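Local coordinates for core protein VP4 (Bluetongue virus, PDB 2JHP) that forms part of the viral inner capsid and works as a multifunctional enzyme that caps viral RNA, at residues A125-I130 with P482-K487; K250-L255 with G298-A303; T455-G460 with V557-G562; D464-D469 with L568-K573. One frame throughout, in Å; residues are numbered along the deposited sequence.

How the contacts relate
Contacts 3 and 4 are buried and belong together: their centres lie about 12 Å apart, they touch, and both join helix 453-460 or the edge strand 466-469 that follows it to helices 551-561 and 568-576. Contact 3 is purely aliphatic between two helices, whereas contact 4 sets an arginine from the edge strand against two aromatic residues and pairs it with a carboxylate and carbonyls just outside the segments. Contact 1, a thin surface touch, involves the same sheet's domain but lies about 20 Å from contact 4, between centres. Contact 2 is partly buried, between loops leading into the other seven-stranded sheet, and relies on methionine packing against a phenylalanine.

Contact 1 (A125-I130 with P482-K487); sequences AFKMAI and PDIVKK
Ile-484 and Lys-127 approach through matching first torsions. In Ile-484, CG1 stands anti to the carbonyl carbon (chi1 -59°), and an extended second torsion (chi2 -178°) drives CD1 straight out toward the helix end. Lys-127 CG takes the same position, but its chain bends at chi2 (-57°), which turns the ammonium end away and leaves CG facing the isoleucine. The closest touch is Lys-127 CG to Ile-484 CD1, 4.0 Å, and the two chains run alongside one another, pointing opposite ways. Lysine contributes here as an aliphatic chain and not as a charge. Met-128 comes to the same methyl from a direction roughly at right angles to that of the lysine: its CE is 4.5 Å from Ile-484 CD1, a loose apolar approach. No hydrogen bond crosses between the segments, and the backbones stay well apart, with Lys-127 CA 8.4 Å from Ile-484 CA. Burial is correspondingly small, about 100 Å².

Both segments also pack on their own surroundings. Val-485, next to the isoleucine, packs on Ile-474, Leu-477 and Met-478 of helix 470-480, while Met-128 also rests on Val-432 and Tyr-481. Ala-129 leaves the helical conformation, and Ala-125 and Ala-129 both lie on Ala-407 of strand 406-408. Upstream, helix 114-128 provides Arg-114, Phe-117, Gly-118 and Arg-122 to a guanine pocket. The helix then leads into strand 131-132 of a seven-stranded sheet with order 3-2-1-4-5-7-6, the hallmark of the class I methyltransferase fold, so the isoleucine loop touches the C-terminal end of a helix belonging to that fold.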
loop_
_atom_site.group_PDB
_atom_site.type_symbol
_atom_site.label_atom_id
_atom_site.label_comp_id
_atom_site.label_asym_id
_atom_site.label_seq_id
_atom_site.Cartn_x
_atom_site.Cartn_y
_atom_site.Cartn_z
ATOM N N ALA A 125 7.914 3.132 5.802
ATOM C CA ALA A 125 7.215 2.473 6.905
ATOM C C ALA A 125 7.830 1.132 7.309
ATOM O O ALA A 125 7.767 0.763 8.484
ATOM C CB ALA A 125 5.723 2.310 6.600
ATOM N N PHE A 126 8.420 0.410 6.355
ATOM C CA PHE A 126 9.077 -0.859 6.678
ATOM C C PHE A 126 10.384 -0.590 7.415
ATOM O O PHE A 126 10.851 -1.431 8.192
ATOM C CB PHE A 126 9.332 -1.706 5.429
ATOM C CG PHE A 126 8.122 -2.443 4.936
ATOM C CD1 PHE A 126 7.585 -2.174 3.675
ATOM C CD2 PHE A 126 7.506 -3.422 5.729
ATOM C CE1 PHE A 126 6.451 -2.866 3.210
ATOM C CE2 PHE A 126 6.370 -4.119 5.268
ATOM C CZ PHE A 126 5.844 -3.832 4.006
ATOM N N LYS A 127 10.960 0.586 7.170
ATOM C CA LYS A 127 12.192 1.001 7.840
ATOM C C LYS A 127 11.914 1.461 9.263
ATOM O O LYS A 127 12.758 1.298 10.143
ATOM C CB LYS A 127 12.909 2.115 7.065
ATOM C CG LYS A 127 13.404 1.712 5.675
ATOM C CD LYS A 127 14.344 0.517 5.760
ATOM C CE LYS A 127 14.730 -0.016 4.394
ATOM N NZ LYS A 127 15.301 -1.399 4.505
ATOM N N MET A 128 10.723 2.010 9.492
ATOM C CA MET A 128 10.416 2.648 10.766
ATOM C C MET A 128 9.371 1.942 11.637
ATOM O O MET A 128 9.150 2.356 12.772
ATOM C CB MET A 128 10.017 4.111 10.551
ATOM C CG MET A 128 11.019 4.946 9.769
ATOM S SD MET A 128 12.559 5.217 10.651
ATOM C CE MET A 128 13.414 6.288 9.509
ATOM N N ALA A 129 8.731 0.884 11.145
ATOM C CA ALA A 129 7.646 0.266 11.927
ATOM C C ALA A 129 7.698 -1.255 12.051
ATOM O O ALA A 129 8.296 -1.942 11.223
ATOM C CB ALA A 129 6.265 0.729 11.414
ATOM N N ILE A 130 7.079 -1.761 13.114
ATOM C CA ILE A 130 6.864 -3.192 13.291
ATOM C C ILE A 130 5.437 -3.546 12.852
ATOM O O ILE A 130 5.251 -4.477 12.083
ATOM C CB ILE A 130 7.183 -3.679 14.758
ATOM C CG1 ILE A 130 8.687 -3.936 14.953
ATOM C CG2 ILE A 130 6.443 -4.959 15.103
ATOM C CD1 ILE A 130 9.520 -2.693 15.020
ATOM N N PRO A 482 17.128 10.424 1.656
ATOM C CA PRO A 482 17.527 10.318 0.251
ATOM C C PRO A 482 17.652 8.919 -0.373
ATOM O O PRO A 482 17.563 8.808 -1.591
ATOM C CB PRO A 482 18.881 11.023 0.233
ATOM C CG PRO A 482 18.766 12.013 1.315
ATOM C CD PRO A 482 18.068 11.280 2.400
ATOM N N ASP A 483 17.868 7.867 0.409
ATOM C CA ASP A 483 17.819 6.527 -0.194
ATOM C C ASP A 483 16.669 5.655 0.258
ATOM O O ASP A 483 16.601 4.480 -0.110
ATOM C CB ASP A 483 19.137 5.770 -0.056
ATOM C CG ASP A 483 19.984 5.822 -1.324
ATOM O OD1 ASP A 483 21.104 5.274 -1.304
ATOM O OD2 ASP A 483 19.531 6.403 -2.338
ATOM N N ILE A 484 15.763 6.225 1.050
ATOM C CA ILE A 484 14.447 5.635 1.215
ATOM C C ILE A 484 13.582 6.093 0.040
ATOM O O ILE A 484 12.942 5.268 -0.612
ATOM C CB ILE A 484 13.786 5.957 2.579
ATOM C CG1 ILE A 484 14.660 5.446 3.727
ATOM C CG2 ILE A 484 12.427 5.290 2.670
ATOM C CD1 ILE A 484 14.092 5.664 5.126
ATOM N N VAL A 485 13.581 7.398 -0.240
ATOM C CA VAL A 485 12.814 7.950 -1.367
ATOM C C VAL A 485 13.732 8.771 -2.259
ATOM O O VAL A 485 14.141 9.873 -1.900
ATOM C CB VAL A 485 11.581 8.799 -0.901
ATOM C CG1 VAL A 485 10.728 9.226 -2.079
ATOM C CG2 VAL A 485 10.716 8.025 0.094
ATOM N N LYS A 486 14.058 8.212 -3.416
ATOM C CA LYS A 486 15.006 8.818 -4.346
ATOM C C LYS A 486 14.405 10.038 -5.049
ATOM O O LYS A 486 13.188 10.171 -5.137
ATOM C CB LYS A 486 15.444 7.796 -5.398
ATOM C CG LYS A 486 16.204 6.600 -4.867
ATOM C CD LYS A 486 16.355 5.570 -5.975
ATOM C CE LYS A 486 16.660 4.188 -5.432
ATOM N NZ LYS A 486 18.092 4.041 -5.059
ATOM N N LYS A 487 15.265 10.924 -5.546
ATOM C CA LYS A 487 14.820 12.100 -6.295
ATOM C C LYS A 487 14.078 11.708 -7.574
ATOM O O LYS A 487 13.144 12.399 -7.995
ATOM C CB LYS A 487 16.012 12.994 -6.653
ATOM C CG LYS A 487 16.076 14.311 -5.900
ATOM C CD LYS A 487 16.996 14.262 -4.700
ATOM C CE LYS A 487 17.516 15.661 -4.355
ATOM N NZ LYS A 487 18.662 16.080 -5.237
#

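Contact 2 (K250-L255 with G298-A303); sequences KHMNFL and GAFSSA
A partly buried apolar contact links Met-252 to Phe-300 and Ala-299, between two loops that run into neighbouring parallel strands, 260-264 and 302-308. Met-252 reaches across with its chain extended beyond CG, and its terminal methyl does the touching. CE lies 3.3 Å from Phe-300 CE1 and 3.4 Å from Phe-300 CZ, a tight approach to that corner of the ring, made obliquely. Further back along the chain, Met-252 SD passes Ala-299 CB at 4.4 Å. The sheet beneath has the strand order 3-2-1-4-5-7-6 of a class I methyltransferase, and the loops meet at the end of the sheet where strands 260-264 and 302-308 begin; the side chain of Phe-300 is about 13 Å from a bound S-adenosyl-L-homocysteine. Met-252 also rests on Glu-192 and His-194 of strand 192-196, and Phe-300 meets Phe-262 edge to face. Nearer the backbone, Met-252 CB lies over one face of the Phe-254 ring, 4.0 Å above its plane, offset toward the rim. No hydrogen bond joins the loops directly. Instead the guanidinium of Arg-260 spans them, giving NH1 to the carbonyl O of Ala-299 and NH2 to that of Asn-253.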
loop_
_atom_site.group_PDB
_atom_site.type_symbol
_atom_site.label_atom_id
_atom_site.label_comp_id
_atom_site.label_asym_id
_atom_site.label_seq_id
_atom_site.Cartn_x
_atom_site.Cartn_y
_atom_site.Cartn_z
ATOM N N LYS A 250 12.546 -37.773 12.021
ATOM C CA LYS A 250 13.984 -38.027 11.895
ATOM C C LYS A 250 14.732 -36.987 11.043
ATOM O O LYS A 250 15.955 -36.865 11.143
ATOM C CB LYS A 250 14.273 -39.470 11.439
ATOM C CG LYS A 250 13.838 -39.823 10.018
ATOM C CD LYS A 250 14.282 -41.236 9.624
ATOM C CE LYS A 250 15.780 -41.306 9.316
ATOM N NZ LYS A 250 16.254 -42.701 9.066
ATOM N N HIS A 251 13.998 -36.228 10.232
ATOM C CA HIS A 251 14.603 -35.165 9.423
ATOM C C HIS A 251 14.316 -33.777 10.001
ATOM O O HIS A 251 14.205 -32.786 9.267
ATOM C CB HIS A 251 14.160 -35.268 7.953
ATOM C CG HIS A 251 14.402 -36.615 7.344
ATOM N ND1 HIS A 251 15.662 -37.156 7.208
ATOM C CD2 HIS A 251 13.542 -37.537 6.848
ATOM C CE1 HIS A 251 15.570 -38.353 6.656
ATOM N NE2 HIS A 251 14.294 -38.605 6.422
ATOM N N MET A 252 14.210 -33.712 11.327
ATOM C CA MET A 252 13.975 -32.450 12.020
ATOM C C MET A 252 15.050 -32.158 13.044
ATOM O O MET A 252 15.578 -33.073 13.682
ATOM C CB MET A 252 12.627 -32.469 12.727
ATOM C CG MET A 252 11.456 -32.160 11.842
ATOM S SD MET A 252 9.970 -32.049 12.831
ATOM C CE MET A 252 8.752 -32.151 11.541
ATOM N N ASN A 253 15.362 -30.876 13.199
ATOM C CA ASN A 253 16.245 -30.413 14.261
ATOM C C ASN A 253 15.430 -29.681 15.326
ATOM O O ASN A 253 14.943 -28.571 15.099
ATOM C CB ASN A 253 17.350 -29.523 13.685
ATOM C CG ASN A 253 18.174 -28.834 14.755
ATOM O OD1 ASN A 253 18.326 -29.330 15.873
ATOM N ND2 ASN A 253 18.717 -27.675 14.411
ATOM N N PHE A 254 15.279 -30.319 16.483
ATOM C CA PHE A 254 14.471 -29.769 17.568
ATOM C C PHE A 254 15.206 -28.753 18.427
ATOM O O PHE A 254 14.578 -27.856 18.988
ATOM C CB PHE A 254 13.901 -30.883 18.445
ATOM C CG PHE A 254 12.984 -31.815 17.712
ATOM C CD1 PHE A 254 13.354 -33.148 17.499
ATOM C CD2 PHE A 254 11.750 -31.369 17.226
ATOM C CE1 PHE A 254 12.501 -34.021 16.801
ATOM C CE2 PHE A 254 10.892 -32.234 16.538
ATOM C CZ PHE A 254 11.270 -33.560 16.325
ATOM N N LEU A 255 16.528 -28.880 18.522
ATOM C CA LEU A 255 17.328 -27.985 19.364
ATOM C C LEU A 255 17.374 -26.541 18.838
ATOM O O LEU A 255 17.994 -25.673 19.451
ATOM C CB LEU A 255 18.737 -28.565 19.618
ATOM C CG LEU A 255 18.789 -29.751 20.592
ATOM C CD1 LEU A 255 19.999 -30.649 20.337
ATOM C CD2 LEU A 255 18.749 -29.283 22.051
ATOM N N GLY A 298 2.353 -29.113 17.374
ATOM C CA GLY A 298 3.394 -28.837 18.359
ATOM C C GLY A 298 4.718 -28.611 17.657
ATOM O O GLY A 298 5.507 -27.768 18.083
ATOM N N ALA A 299 4.948 -29.361 16.576
ATOM C CA ALA A 299 6.124 -29.186 15.719
ATOM C C ALA A 299 5.816 -28.346 14.472
ATOM O O ALA A 299 6.724 -27.795 13.835
ATOM C CB ALA A 299 6.691 -30.542 15.317
ATOM N N PHE A 300 4.536 -28.252 14.126
ATOM C CA PHE A 300 4.116 -27.553 12.913
ATOM C C PHE A 300 3.144 -26.431 13.192
ATOM O O PHE A 300 2.155 -26.621 13.885
ATOM C CB PHE A 300 3.453 -28.524 11.937
ATOM C CG PHE A 300 4.418 -29.364 11.170
ATOM C CD1 PHE A 300 4.765 -30.625 11.621
ATOM C CD2 PHE A 300 4.979 -28.886 9.980
ATOM C CE1 PHE A 300 5.649 -31.393 10.909
ATOM C CE2 PHE A 300 5.877 -29.645 9.251
ATOM C CZ PHE A 300 6.212 -30.900 9.706
ATOM N N SER A 301 3.418 -25.262 12.624
ATOM C CA SER A 301 2.479 -24.129 12.703
ATOM C C SER A 301 1.166 -24.376 11.928
ATOM O O SER A 301 0.100 -23.881 12.314
ATOM C CB SER A 301 3.131 -22.887 12.120
ATOM O OG SER A 301 3.219 -23.027 10.713
ATOM N N SER A 302 1.263 -25.113 10.824
ATOM C CA SER A 302 0.150 -25.256 9.897
ATOM C C SER A 302 0.343 -26.428 8.951
ATOM O O SER A 302 1.463 -26.878 8.726
ATOM C CB SER A 302 -0.041 -23.967 9.087
ATOM O OG SER A 302 1.208 -23.429 8.674
ATOM N N ALA A 303 -0.759 -26.916 8.399
ATOM C CA ALA A 303 -0.713 -27.999 7.432
ATOM C C ALA A 303 -1.679 -27.721 6.297
ATOM O O ALA A 303 -2.751 -27.139 6.505
ATOM C CB ALA A 303 -1.043 -29.324 8.099
#

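Contact 3 (T455-G460 with V557-G562); sequences TVMLNG and VTLMSG
Apolar packing between two helices carries this contact, and it converges on one methyl group. Leu-559 CD2, from helix 551-561, lies 4.1 Å from Met-457 CE and equally 4.1 Å from Leu-458 CD1, both on helix 453-460. Met-457 sets off toward the partner helix and runs extended as far as SD before a turn at the last torsion (chi3 70°) swings CE alongside the leucine methyl. Leu-458 comes from the flank with its CD1 end, and both side chains cross Leu-559 at a slant. The backbones remain separate, Met-457 CA and Leu-559 CA being 8.2 Å apart. Tyr-622 of helix 612-625 touches both Leu-458 and Leu-559, so a third helix closes over the same cluster.

Polar links come from around the packed side chains, and no hydrogen bond runs directly between the two segments. Gly-562, the first residue to leave helical angles after helix 551-561, has positive phi, and its carbonyl O accepts a bond from Arg-453 NH2 at the start of the other helix. Trp-637 NE1 binds the carbonyl O of Leu-458.

This is packing of two steeply crossed helices, in which the helix connecting strands 433-437 and 466-469 of a methyltransferase-like sheet is joined to the protein's C-terminal helices.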
loop_
_atom_site.group_PDB
_atom_site.type_symbol
_atom_site.label_atom_id
_atom_site.label_comp_id
_atom_site.label_asym_id
_atom_site.label_seq_id
_atom_site.Cartn_x
_atom_site.Cartn_y
_atom_site.Cartn_z
ATOM N N THR A 455 -9.484 20.825 8.963
ATOM C CA THR A 455 -9.626 20.046 10.192
ATOM C C THR A 455 -8.389 19.157 10.413
ATOM O O THR A 455 -7.892 19.036 11.536
ATOM C CB THR A 455 -10.927 19.208 10.175
ATOM O OG1 THR A 455 -12.019 20.042 9.782
ATOM C CG2 THR A 455 -11.232 18.648 11.550
ATOM N N VAL A 456 -7.899 18.557 9.330
ATOM C CA VAL A 456 -6.716 17.707 9.365
ATOM C C VAL A 456 -5.543 18.520 9.881
ATOM O O VAL A 456 -4.917 18.141 10.871
ATOM C CB VAL A 456 -6.370 17.119 7.956
ATOM C CG1 VAL A 456 -5.109 16.281 8.022
ATOM C CG2 VAL A 456 -7.511 16.296 7.410
ATOM N N MET A 457 -5.261 19.639 9.210
ATOM C CA MET A 457 -4.233 20.589 9.622
ATOM C C MET A 457 -4.301 20.969 11.104
ATOM O O MET A 457 -3.286 20.953 11.815
ATOM C CB MET A 457 -4.344 21.859 8.793
ATOM C CG MET A 457 -3.673 21.785 7.450
ATOM S SD MET A 457 -3.803 23.336 6.559
ATOM C CE MET A 457 -2.733 24.403 7.505
ATOM N N LEU A 458 -5.499 21.305 11.565
ATOM C CA LEU A 458 -5.693 21.785 12.929
ATOM C C LEU A 458 -5.587 20.689 14.002
ATOM O O LEU A 458 -5.207 20.966 15.139
ATOM C CB LEU A 458 -7.004 22.578 13.041
ATOM C CG LEU A 458 -7.009 23.879 12.221
ATOM C CD1 LEU A 458 -8.400 24.365 11.872
ATOM C CD2 LEU A 458 -6.244 24.963 12.944
ATOM N N ASN A 459 -5.913 19.453 13.637
ATOM C CA ASN A 459 -5.884 18.328 14.569
ATOM C C ASN A 459 -4.611 17.518 14.480
ATOM O O ASN A 459 -4.136 16.998 15.482
ATOM C CB ASN A 459 -7.051 17.384 14.300
ATOM C CG ASN A 459 -8.392 18.002 14.605
ATOM O OD1 ASN A 459 -8.483 19.149 15.042
ATOM N ND2 ASN A 459 -9.453 17.235 14.373
ATOM N N GLY A 460 -4.083 17.398 13.267
ATOM C CA GLY A 460 -2.983 16.486 12.964
ATOM C C GLY A 460 -1.615 16.909 13.458
ATOM O O GLY A 460 -0.803 16.059 13.811
ATOM N N VAL A 557 -6.644 32.382 4.392
ATOM C CA VAL A 557 -7.018 31.833 3.095
ATOM C C VAL A 557 -6.679 30.343 2.999
ATOM O O VAL A 557 -7.535 29.547 2.616
ATOM C CB VAL A 557 -6.453 32.659 1.911
ATOM C CG1 VAL A 557 -6.583 31.900 0.607
ATOM C CG2 VAL A 557 -7.189 34.010 1.804
ATOM N N THR A 558 -5.454 29.973 3.382
ATOM C CA THR A 558 -5.010 28.575 3.343
ATOM C C THR A 558 -5.976 27.661 4.086
ATOM O O THR A 558 -6.396 26.638 3.544
ATOM C CB THR A 558 -3.575 28.372 3.909
ATOM O OG1 THR A 558 -3.442 29.085 5.142
ATOM C CG2 THR A 558 -2.514 28.867 2.934
ATOM N N LEU A 559 -6.344 28.047 5.308
ATOM C CA LEU A 559 -7.331 27.301 6.098
ATOM C C LEU A 559 -8.760 27.307 5.510
ATOM O O LEU A 559 -9.381 26.248 5.308
ATOM C CB LEU A 559 -7.374 27.837 7.523
ATOM C CG LEU A 559 -6.260 27.394 8.462
ATOM C CD1 LEU A 559 -6.359 28.187 9.759
ATOM C CD2 LEU A 559 -6.337 25.897 8.722
ATOM N N MET A 560 -9.261 28.506 5.229
ATOM C CA MET A 560 -10.641 28.706 4.829
ATOM C C MET A 560 -10.916 28.142 3.440
ATOM O O MET A 560 -12.040 27.772 3.144
ATOM C CB MET A 560 -10.977 30.194 4.902
ATOM C CG MET A 560 -12.461 30.526 4.935
ATOM S SD MET A 560 -13.283 30.087 6.465
ATOM C CE MET A 560 -12.568 31.267 7.593
ATOM N N SER A 561 -9.887 28.048 2.603
ATOM C CA SER A 561 -10.052 27.528 1.244
ATOM C C SER A 561 -10.368 26.032 1.198
ATOM O O SER A 561 -11.052 25.574 0.281
ATOM C CB SER A 561 -8.809 27.811 0.398
ATOM O OG SER A 561 -7.691 27.097 0.886
ATOM N N GLY A 562 -9.861 25.279 2.175
ATOM C CA GLY A 562 -9.996 23.824 2.203
ATOM C C GLY A 562 -9.176 23.161 1.105
ATOM O O GLY A 562 -9.338 21.969 0.825
#

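Contact 4 (D464-D469 with L568-K573); sequences DIRILD and LFWWFK
Arg-466 and Trp-570 mark the closest approach of the backbones, 7.8 Å between their CA atoms, where strand 466-469 passes the first turn of helix 568-576. The strand is the outermost of its sheet, paired with strand 499-503, and no hydrogen bond joins the two segments directly.

Bends in both middle torsions of Arg-466 (chi2 77°, chi3 -75°) fold its guanidinium back over the start of the helix. There NH1 meets Phe-569 CB edge-on at 3.6 Å, close to the guanidinium plane; Arg-466 NE is 4.2 Å from Trp-570 CB. Neither ring stacks on the charged group: its plane is nearly perpendicular to that of Phe-569 and 75° from that of Trp-570.

Asp-567, just before the helix and outside both segments, ties the two elements together. Its OD2 forms a salt bridge with Arg-466 NE and accepts a bond from Trp-570 N, while OD1 takes Ile-467 N. Carbonyls of Tyr-462, Arg-463 and Glu-505 take up NH1 and NH2. A buried guanidinium met by one carboxylate and three carbonyls probably keeps its positive charge, and these bonds fix its rotation beside the two aromatic residues.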
loop_
_atom_site.group_PDB
_atom_site.type_symbol
_atom_site.label_atom_id
_atom_site.label_comp_id
_atom_site.label_asym_id
_atom_site.label_seq_id
_atom_site.Cartn_x
_atom_site.Cartn_y
_atom_site.Cartn_z
ATOM N N ASP A 464 5.746 16.361 17.746
ATOM C CA ASP A 464 6.319 15.157 17.119
ATOM C C ASP A 464 5.598 14.647 15.880
ATOM O O ASP A 464 6.103 13.746 15.206
ATOM C CB ASP A 464 6.433 14.016 18.134
ATOM C CG ASP A 464 7.438 14.317 19.249
ATOM O OD1 ASP A 464 8.299 15.213 19.071
ATOM O OD2 ASP A 464 7.362 13.653 20.305
ATOM N N ILE A 465 4.423 15.197 15.579
ATOM C CA ILE A 465 3.668 14.746 14.406
ATOM C C ILE A 465 3.615 15.798 13.311
ATOM O O ILE A 465 3.020 16.863 13.467
ATOM C CB ILE A 465 2.246 14.227 14.752
ATOM C CG1 ILE A 465 2.301 13.129 15.820
ATOM C CG2 ILE A 465 1.547 13.683 13.492
ATOM C CD1 ILE A 465 2.887 11.813 15.342
ATOM N N ARG A 466 4.269 15.457 12.210
ATOM C CA ARG A 466 4.338 16.252 11.007
ATOM C C ARG A 466 3.115 15.925 10.123
ATOM O O ARG A 466 2.828 14.762 9.850
ATOM C CB ARG A 466 5.640 15.886 10.294
ATOM C CG ARG A 466 6.507 17.038 9.796
ATOM C CD ARG A 466 7.297 17.714 10.916
ATOM N NE ARG A 466 6.398 18.548 11.713
ATOM C CZ ARG A 466 6.128 18.337 12.996
ATOM N NH1 ARG A 466 5.287 19.134 13.630
ATOM N NH2 ARG A 466 6.701 17.338 13.650
ATOM N N ILE A 467 2.379 16.949 9.706
ATOM C CA ILE A 467 1.159 16.739 8.928
ATOM C C ILE A 467 1.216 17.468 7.589
ATOM O O ILE A 467 1.296 18.693 7.536
ATOM C CB ILE A 467 -0.137 17.093 9.744
ATOM C CG1 ILE A 467 -1.406 16.648 9.000
ATOM C CG2 ILE A 467 -0.218 18.565 10.068
ATOM C CD1 ILE A 467 -1.647 15.150 9.066
ATOM N N LEU A 468 1.195 16.694 6.508
ATOM C CA LEU A 468 1.386 17.239 5.166
ATOM C C LEU A 468 0.500 16.545 4.159
ATOM O O LEU A 468 -0.009 15.458 4.416
ATOM C CB LEU A 468 2.837 17.060 4.723
ATOM C CG LEU A 468 3.999 17.549 5.575
ATOM C CD1 LEU A 468 5.232 16.893 5.035
ATOM C CD2 LEU A 468 4.150 19.076 5.534
ATOM N N ASP A 469 0.324 17.174 3.005
ATOM C CA ASP A 469 -0.358 16.536 1.898
ATOM C C ASP A 469 0.615 15.545 1.289
ATOM O O ASP A 469 1.819 15.656 1.508
ATOM C CB ASP A 469 -0.865 17.552 0.867
ATOM C CG ASP A 469 0.253 18.279 0.144
ATOM O OD1 ASP A 469 1.138 17.606 -0.428
ATOM O OD2 ASP A 469 0.238 19.535 0.119
ATOM N N LEU A 568 1.127 23.156 10.439
ATOM C CA LEU A 568 1.012 24.358 11.262
ATOM C C LEU A 568 2.170 24.536 12.234
ATOM O O LEU A 568 2.747 25.613 12.323
ATOM C CB LEU A 568 -0.317 24.381 12.022
ATOM C CG LEU A 568 -1.558 24.795 11.222
ATOM C CD1 LEU A 568 -2.752 24.905 12.156
ATOM C CD2 LEU A 568 -1.340 26.116 10.489
ATOM N N PHE A 569 2.510 23.479 12.960
ATOM C CA PHE A 569 3.548 23.573 13.990
ATOM C C PHE A 569 4.880 24.017 13.399
ATOM O O PHE A 569 5.490 24.958 13.871
ATOM C CB PHE A 569 3.729 22.237 14.704
ATOM C CG PHE A 569 3.865 22.369 16.179
ATOM C CD1 PHE A 569 2.950 21.762 17.035
ATOM C CD2 PHE A 569 4.889 23.120 16.718
ATOM C CE1 PHE A 569 3.068 21.903 18.412
ATOM C CE2 PHE A 569 5.010 23.258 18.068
ATOM C CZ PHE A 569 4.104 22.648 18.929
ATOM N N TRP A 570 5.320 23.323 12.354
ATOM C CA TRP A 570 6.547 23.663 11.641
ATOM C C TRP A 570 6.443 25.054 10.992
ATOM O O TRP A 570 7.385 25.851 11.053
ATOM C CB TRP A 570 6.822 22.562 10.616
ATOM C CG TRP A 570 7.938 22.784 9.671
ATOM C CD1 TRP A 570 8.875 23.777 9.712
ATOM C CD2 TRP A 570 8.275 21.956 8.555
ATOM N NE1 TRP A 570 9.764 23.629 8.671
ATOM C CE2 TRP A 570 9.415 22.517 7.946
ATOM C CE3 TRP A 570 7.720 20.783 8.009
ATOM C CZ2 TRP A 570 10.009 21.959 6.813
ATOM C CZ3 TRP A 570 8.308 20.232 6.878
ATOM C CH2 TRP A 570 9.446 20.817 6.300
ATOM N N TRP A 571 5.286 25.338 10.399
ATOM C CA TRP A 571 5.024 26.635 9.772
ATOM C C TRP A 571 5.098 27.786 10.788
ATOM O O TRP A 571 5.825 28.748 10.572
ATOM C CB TRP A 571 3.682 26.618 9.033
ATOM C CG TRP A 571 3.567 27.658 7.978
ATOM C CD1 TRP A 571 4.070 27.601 6.712
ATOM C CD2 TRP A 571 2.892 28.915 8.088
ATOM N NE1 TRP A 571 3.752 28.746 6.023
ATOM C CE2 TRP A 571 3.036 29.573 6.848
ATOM C CE3 TRP A 571 2.190 29.559 9.123
ATOM C CZ2 TRP A 571 2.506 30.843 6.612
ATOM C CZ3 TRP A 571 1.657 30.816 8.885
ATOM C CH2 TRP A 571 1.821 31.445 7.643
ATOM N N PHE A 572 4.378 27.671 11.904
ATOM C CA PHE A 572 4.484 28.658 12.981
ATOM C C PHE A 572 5.925 28.783 13.457
ATOM O O PHE A 572 6.368 29.872 13.850
ATOM C CB PHE A 572 3.576 28.312 14.169
ATOM C CG PHE A 572 2.102 28.504 13.903
ATOM C CD1 PHE A 572 1.640 29.581 13.151
ATOM C CD2 PHE A 572 1.168 27.619 14.434
ATOM C CE1 PHE A 572 0.279 29.758 12.917
ATOM C CE2 PHE A 572 -0.193 27.792 14.206
ATOM C CZ PHE A 572 -0.637 28.864 13.446
ATOM N N LYS A 573 6.669 27.680 13.429
ATOM C CA LYS A 573 8.061 27.727 13.873
ATOM C C LYS A 573 8.927 28.456 12.849
ATOM O O LYS A 573 9.863 29.155 13.218
ATOM C CB LYS A 573 8.609 26.331 14.179
ATOM C CG LYS A 573 9.786 26.359 15.142
ATOM C CD LYS A 573 10.338 24.976 15.482
ATOM C CE LYS A 573 11.676 25.085 16.226
ATOM N NZ LYS A 573 12.355 23.754 16.335
#